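PDB 6ORH: glycoside hydrolase from Streptococcus pneumoniae serotype 4, which probably acts as an alpha-L-fucosidase of glycoside hydrolase family 29, removing fucose from host-derived carbohydrate antigens. Local coordinates for residues G8-G20 / P246-V258. The protein carries 2 engineered substitutions. Numbering follows the deposited sequence. Where two conformers were deposited one is given.
Sequences GPLPSQTQLAYLG and PSGTIFSIGEADV. With GAL (beta-D-galactopyranose), chain C; EDO (1,2-ethanediol), chain E; EDO (1,2-ethanediol), chain L.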
loop_
_atom_site.group_PDB
_atom_site.type_symbol
_atom_site.label_atom_id
_atom_site.label_comp_id
_atom_site.label_asym_id
_atom_site.label_seq_id
_atom_site.Cartn_x
_atom_site.Cartn_y
_atom_site.Cartn_z
ATOM N N GLY A 8 -22.123 10.263 -10.333
ATOM C CA GLY A 8 -21.995 8.841 -10.014
ATOM C C GLY A 8 -23.071 8.360 -9.045
ATOM O O GLY A 8 -24.053 9.052 -8.759
ATOM N N PRO A 9 -22.964 7.117 -8.522
ATOM C CA PRO A 9 -23.979 6.599 -7.605
ATOM C C PRO A 9 -23.869 7.223 -6.215
ATOM O O PRO A 9 -22.772 7.321 -5.668
ATOM C CB PRO A 9 -23.678 5.086 -7.583
ATOM C CG PRO A 9 -22.206 4.979 -7.916
ATOM C CD PRO A 9 -21.882 6.167 -8.811
ATOM N N LEU A 10 -25.010 7.605 -5.639
ATOM C CA LEU A 10 -24.973 8.353 -4.388
ATOM C C LEU A 10 -25.217 7.422 -3.212
ATOM O O LEU A 10 -26.046 6.504 -3.286
ATOM C CB LEU A 10 -26.011 9.481 -4.421
ATOM C CG LEU A 10 -25.844 10.475 -5.564
ATOM C CD1 LEU A 10 -26.904 11.579 -5.427
ATOM C CD2 LEU A 10 -24.417 11.054 -5.610
ATOM N N PRO A 11 -24.584 7.674 -2.048
ATOM C CA PRO A 11 -24.820 6.841 -0.868
ATOM C C PRO A 11 -26.201 7.098 -0.278
ATOM O O PRO A 11 -26.715 8.203 -0.356
ATOM C CB PRO A 11 -23.725 7.307 0.112
ATOM C CG PRO A 11 -23.458 8.757 -0.302
ATOM C CD PRO A 11 -23.651 8.796 -1.804
ATOM N N SER A 12 -26.762 6.071 0.357
ATOM C CA SER A 12 -27.953 6.211 1.172
ATOM C C SER A 12 -27.586 6.901 2.486
ATOM O O SER A 12 -26.412 6.995 2.835
ATOM C CB SER A 12 -28.536 4.869 1.456
ATOM O OG SER A 12 -27.729 4.153 2.393
ATOM N N GLN A 13 -28.601 7.324 3.246
ATOM C CA GLN A 13 -28.340 7.931 4.547
ATOM C C GLN A 13 -27.738 6.919 5.523
ATOM O O GLN A 13 -26.876 7.288 6.322
ATOM C CB GLN A 13 -29.609 8.565 5.116
ATOM C CG GLN A 13 -30.153 9.694 4.256
ATOM C CD GLN A 13 -31.589 9.983 4.615
ATOM O OE1 GLN A 13 -32.492 9.850 3.791
ATOM N NE2 GLN A 13 -31.811 10.362 5.865
ATOM N N THR A 14 -28.184 5.655 5.459
ATOM C CA THR A 14 -27.637 4.635 6.342
ATOM C C THR A 14 -26.173 4.371 5.995
ATOM O O THR A 14 -25.363 4.109 6.889
ATOM C CB THR A 14 -28.425 3.318 6.399
ATOM O OG1 THR A 14 -28.638 2.765 5.087
ATOM C CG2 THR A 14 -29.742 3.440 7.134
ATOM N N GLN A 15 -25.837 4.441 4.702
ATOM C CA GLN A 15 -24.439 4.248 4.315
ATOM C C GLN A 15 -23.591 5.410 4.849
ATOM O O GLN A 15 -22.507 5.186 5.374
ATOM C CB GLN A 15 -24.257 4.109 2.796
ATOM C CG GLN A 15 -24.669 2.735 2.246
ATOM C CD GLN A 15 -24.724 2.699 0.734
ATOM O OE1 GLN A 15 -25.283 3.582 0.074
ATOM N NE2 GLN A 15 -24.172 1.637 0.144
ATOM N N LEU A 16 -24.070 6.650 4.687
ATOM C CA LEU A 16 -23.335 7.807 5.164
ATOM C C LEU A 16 -23.186 7.719 6.676
ATOM O O LEU A 16 -22.147 8.119 7.198
ATOM C CB LEU A 16 -24.075 9.086 4.766
ATOM C CG LEU A 16 -23.848 9.530 3.331
ATOM C CD1 LEU A 16 -24.774 10.690 2.970
ATOM C CD2 LEU A 16 -22.392 9.894 3.101
ATOM N N ALA A 17 -24.212 7.199 7.349
ATOM C CA ALA A 17 -24.160 7.164 8.801
ATOM C C ALA A 17 -23.046 6.210 9.252
ATOM O O ALA A 17 -22.273 6.478 10.191
ATOM C CB ALA A 17 -25.535 6.818 9.346
ATOM N N TYR A 18 -22.963 5.054 8.580
ATOM C CA TYR A 18 -21.922 4.104 8.936
ATOM C C TYR A 18 -20.533 4.691 8.664
ATOM O O TYR A 18 -19.618 4.505 9.485
ATOM C CB TYR A 18 -22.128 2.806 8.143
ATOM C CG TYR A 18 -21.257 1.625 8.504
ATOM C CD1 TYR A 18 -20.558 1.541 9.713
ATOM C CD2 TYR A 18 -21.182 0.534 7.634
ATOM C CE1 TYR A 18 -19.791 0.430 10.022
ATOM C CE2 TYR A 18 -20.447 -0.593 7.951
ATOM C CZ TYR A 18 -19.764 -0.655 9.157
ATOM O OH TYR A 18 -19.077 -1.788 9.458
ATOM N N LEU A 19 -20.357 5.366 7.502
ATOM C CA LEU A 19 -19.066 5.953 7.182
ATOM C C LEU A 19 -18.664 6.950 8.273
ATOM O O LEU A 19 -17.499 7.013 8.654
ATOM C CB LEU A 19 -19.138 6.618 5.795
ATOM C CG LEU A 19 -19.185 5.569 4.670
ATOM C CD1 LEU A 19 -19.589 6.241 3.362
ATOM C CD2 LEU A 19 -17.811 4.941 4.524
ATOM N N GLY A 20 -19.653 7.705 8.745
ATOM C CA GLY A 20 -19.436 8.686 9.805
ATOM C C GLY A 20 -19.031 8.041 11.138
ATOM O O GLY A 20 -18.201 8.575 11.896
ATOM N N PRO A 246 -14.117 2.238 -10.627
ATOM C CA PRO A 246 -14.249 3.631 -11.030
ATOM C C PRO A 246 -15.531 3.913 -11.792
ATOM O O PRO A 246 -15.969 5.060 -11.849
ATOM C CB PRO A 246 -13.063 3.879 -11.975
ATOM C CG PRO A 246 -12.080 2.804 -11.666
ATOM C CD PRO A 246 -12.882 1.637 -11.125
ATOM N N SER A 247 -16.111 2.877 -12.430
ATOM C CA SER A 247 -17.353 3.032 -13.156
ATOM C C SER A 247 -18.472 2.259 -12.469
ATOM O O SER A 247 -19.427 1.835 -13.105
ATOM C CB SER A 247 -17.180 2.542 -14.599
ATOM O OG SER A 247 -16.199 3.328 -15.280
ATOM N N GLY A 248 -18.411 2.136 -11.129
ATOM C CA GLY A 248 -19.490 1.421 -10.447
ATOM C C GLY A 248 -20.876 2.070 -10.567
ATOM O O GLY A 248 -20.998 3.294 -10.704
ATOM N N THR A 249 -21.942 1.243 -10.524
ATOM C CA THR A 249 -23.325 1.656 -10.744
ATOM C C THR A 249 -24.110 1.823 -9.439
ATOM O O THR A 249 -25.171 2.451 -9.467
ATOM C CB THR A 249 -24.053 0.716 -11.725
ATOM O OG1 THR A 249 -23.895 -0.607 -11.221
ATOM C CG2 THR A 249 -23.446 0.798 -13.107
ATOM N N ILE A 250 -23.647 1.211 -8.326
ATOM C CA ILE A 250 -24.279 1.348 -7.020
ATOM C C ILE A 250 -23.218 1.801 -6.023
ATOM O O ILE A 250 -22.046 1.460 -6.168
ATOM C CB ILE A 250 -24.945 0.041 -6.516
ATOM C CG1 ILE A 250 -23.892 -1.036 -6.237
ATOM C CG2 ILE A 250 -25.984 -0.450 -7.536
ATOM C CD1 ILE A 250 -24.383 -2.266 -5.425
ATOM N N PHE A 251 -23.657 2.607 -5.034
ATOM C CA PHE A 251 -22.763 2.945 -3.921
ATOM C C PHE A 251 -22.637 1.719 -3.019
ATOM O O PHE A 251 -23.644 1.086 -2.669
ATOM C CB PHE A 251 -23.294 4.162 -3.161
ATOM C CG PHE A 251 -22.251 4.792 -2.256
ATOM C CD1 PHE A 251 -21.912 4.195 -1.045
ATOM C CD2 PHE A 251 -21.536 5.907 -2.659
ATOM C CE1 PHE A 251 -20.919 4.749 -0.227
ATOM C CE2 PHE A 251 -20.555 6.462 -1.836
ATOM C CZ PHE A 251 -20.245 5.892 -0.616
ATOM N N SER A 252 -21.383 1.397 -2.653
ATOM C CA SER A 252 -21.119 0.140 -1.958
ATOM C C SER A 252 -19.967 0.397 -0.985
ATOM O O SER A 252 -18.915 0.851 -1.433
ATOM C CB SER A 252 -20.708 -0.907 -3.011
ATOM O OG SER A 252 -20.196 -2.088 -2.361
ATOM N N ILE A 253 -20.191 0.132 0.315
ATOM C CA ILE A 253 -19.083 0.243 1.277
ATOM C C ILE A 253 -18.284 -1.065 1.292
ATOM O O ILE A 253 -18.878 -2.115 1.588
ATOM C CB ILE A 253 -19.666 0.516 2.666
ATOM C CG1 ILE A 253 -20.368 1.880 2.704
ATOM C CG2 ILE A 253 -18.598 0.397 3.755
ATOM C CD1 ILE A 253 -21.149 2.110 3.976
ATOM N N GLY A 254 -16.968 -0.974 1.048
ATOM C CA GLY A 254 -16.085 -2.144 1.214
ATOM C C GLY A 254 -15.665 -2.257 2.685
ATOM O O GLY A 254 -14.661 -1.675 3.107
ATOM N N GLU A 255 -16.464 -2.985 3.463
ATOM C CA GLU A 255 -16.251 -3.079 4.910
ATOM C C GLU A 255 -14.977 -3.879 5.193
ATOM O O GLU A 255 -14.792 -4.969 4.663
ATOM C CB GLU A 255 -17.466 -3.809 5.489
ATOM C CG GLU A 255 -17.534 -3.788 7.001
ATOM C CD GLU A 255 -18.795 -4.499 7.456
ATOM O OE1 GLU A 255 -18.857 -5.715 7.240
ATOM O OE2 GLU A 255 -19.692 -3.838 8.024
ATOM N N ALA A 256 -14.104 -3.353 6.078
ATOM C CA ALA A 256 -12.826 -4.010 6.362
ATOM C C ALA A 256 -12.924 -4.769 7.680
ATOM O O ALA A 256 -12.740 -4.158 8.728
ATOM C CB ALA A 256 -11.741 -2.958 6.444
ATOM N N ASP A 257 -13.198 -6.078 7.599
ATOM C CA ASP A 257 -13.336 -6.896 8.795
ATOM C C ASP A 257 -12.016 -7.572 9.117
ATOM O O ASP A 257 -11.320 -8.057 8.231
ATOM C CB ASP A 257 -14.444 -7.946 8.606
ATOM C CG ASP A 257 -14.214 -8.926 7.452
ATOM O OD1 ASP A 257 -13.742 -8.491 6.356
ATOM O OD2 ASP A 257 -14.493 -10.120 7.630
ATOM N N VAL A 258 -11.709 -7.673 10.415
ATOM C CA VAL A 258 -10.442 -8.272 10.803
ATOM C C VAL A 258 -10.585 -8.636 12.266
ATOM O O VAL A 258 -11.229 -7.893 13.014
ATOM C CB VAL A 258 -9.267 -7.300 10.555
ATOM C CG1 VAL A 258 -9.487 -5.937 11.221
ATOM C CG2 VAL A 258 -7.935 -7.898 11.024
HETATM C C1 GAL C . -14.891 -14.945 3.181
HETATM C C2 GAL C . -16.024 -15.102 2.143
HETATM C C3 GAL C . -16.687 -13.749 1.842
HETATM C C4 GAL C . -16.969 -12.944 3.115
HETATM C C5 GAL C . -15.673 -12.887 3.935
HETATM C C6 GAL C . -15.797 -12.104 5.220
HETATM O O2 GAL C . -15.473 -15.617 0.920
HETATM O O3 GAL C . -17.897 -13.952 1.059
HETATM O O4 GAL C . -18.021 -13.561 3.912
HETATM O O5 GAL C . -15.360 -14.245 4.332
HETATM O O6 GAL C . -14.473 -11.923 5.791
HETATM C C1 EDO E . -28.044 2.905 -1.992
HETATM O O1 EDO E . -27.061 3.899 -2.247
HETATM C C2 EDO E . -27.563 1.784 -1.142
HETATM O O2 EDO E . -28.584 1.047 -0.494
HETATM C C1 EDO L . -15.272 5.595 6.976
HETATM O O1 EDO L . -15.893 4.942 8.031
HETATM C C2 EDO L . -14.091 6.168 7.624
HETATM O O2 EDO L . -13.268 6.772 6.765
HETATM O O HOH W 1 -26.329 3.356 -4.785
#
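Gln15 meets the strand at the backbone of Phe251, and its carboxamide is a compact example of how one side chain can settle polar atoms of two chain segments at once. With CG beside the backbone N and the chain extended beyond it, the amide runs alongside the Phe251 ring in the opposite direction, its plane 70° from that of the ring. NE2 donates to Phe251 O at 2.9 Å (N-H...O 159°), approaching from above the carbonyl plane, and also serves Ser208 O. Its other end, OE1, accepts Ser12 N at 2.9 Å, in plane and on a lone pair; bonds at both ends thus fix the rotation of the amide. Ser12 OG in turn takes Gln15 N at 3.0 Å, completing a capping box that opens helix 13-21. Phe251 N donates to a water 2.8 Å away, which gives a weak bond to Leu10 O.

The setting is the (beta/alpha)8-type catalytic barrel of the family: strand 250-259 pairs in parallel with strand 292-295, and the N-terminal helix lies over the N-terminal end of the barrel. Beside the polar bonds lies an apolar layer. Pro11 CB sits 3.5 Å above the centre of the Phe251 ring, a CH-pi contact almost exactly on the ring normal, and Ile253 CD1 fits among Gln15, Tyr18 and Leu19. A carbonyl oxygen, Pro9 O, lies at the ring's edge.

Further along the strand, the chi1 of Tyr18 (-172°, CG anti to the backbone N) carries its ring toward Glu255, whose side chain also meets Phe202 and Leu293 of neighbouring strands. The hydroxyl gives its proton to Glu255 OE2 at 2.6 Å, on the anti side of a carboxylate turned nearly perpendicular to the ring. Glu255 OE1 is occupied by Trp169 NE1, engaging both carboxylate oxygens. Two residues on, Asp257 OD2 accepts GAL O6 at 2.6 Å in the glycan pocket.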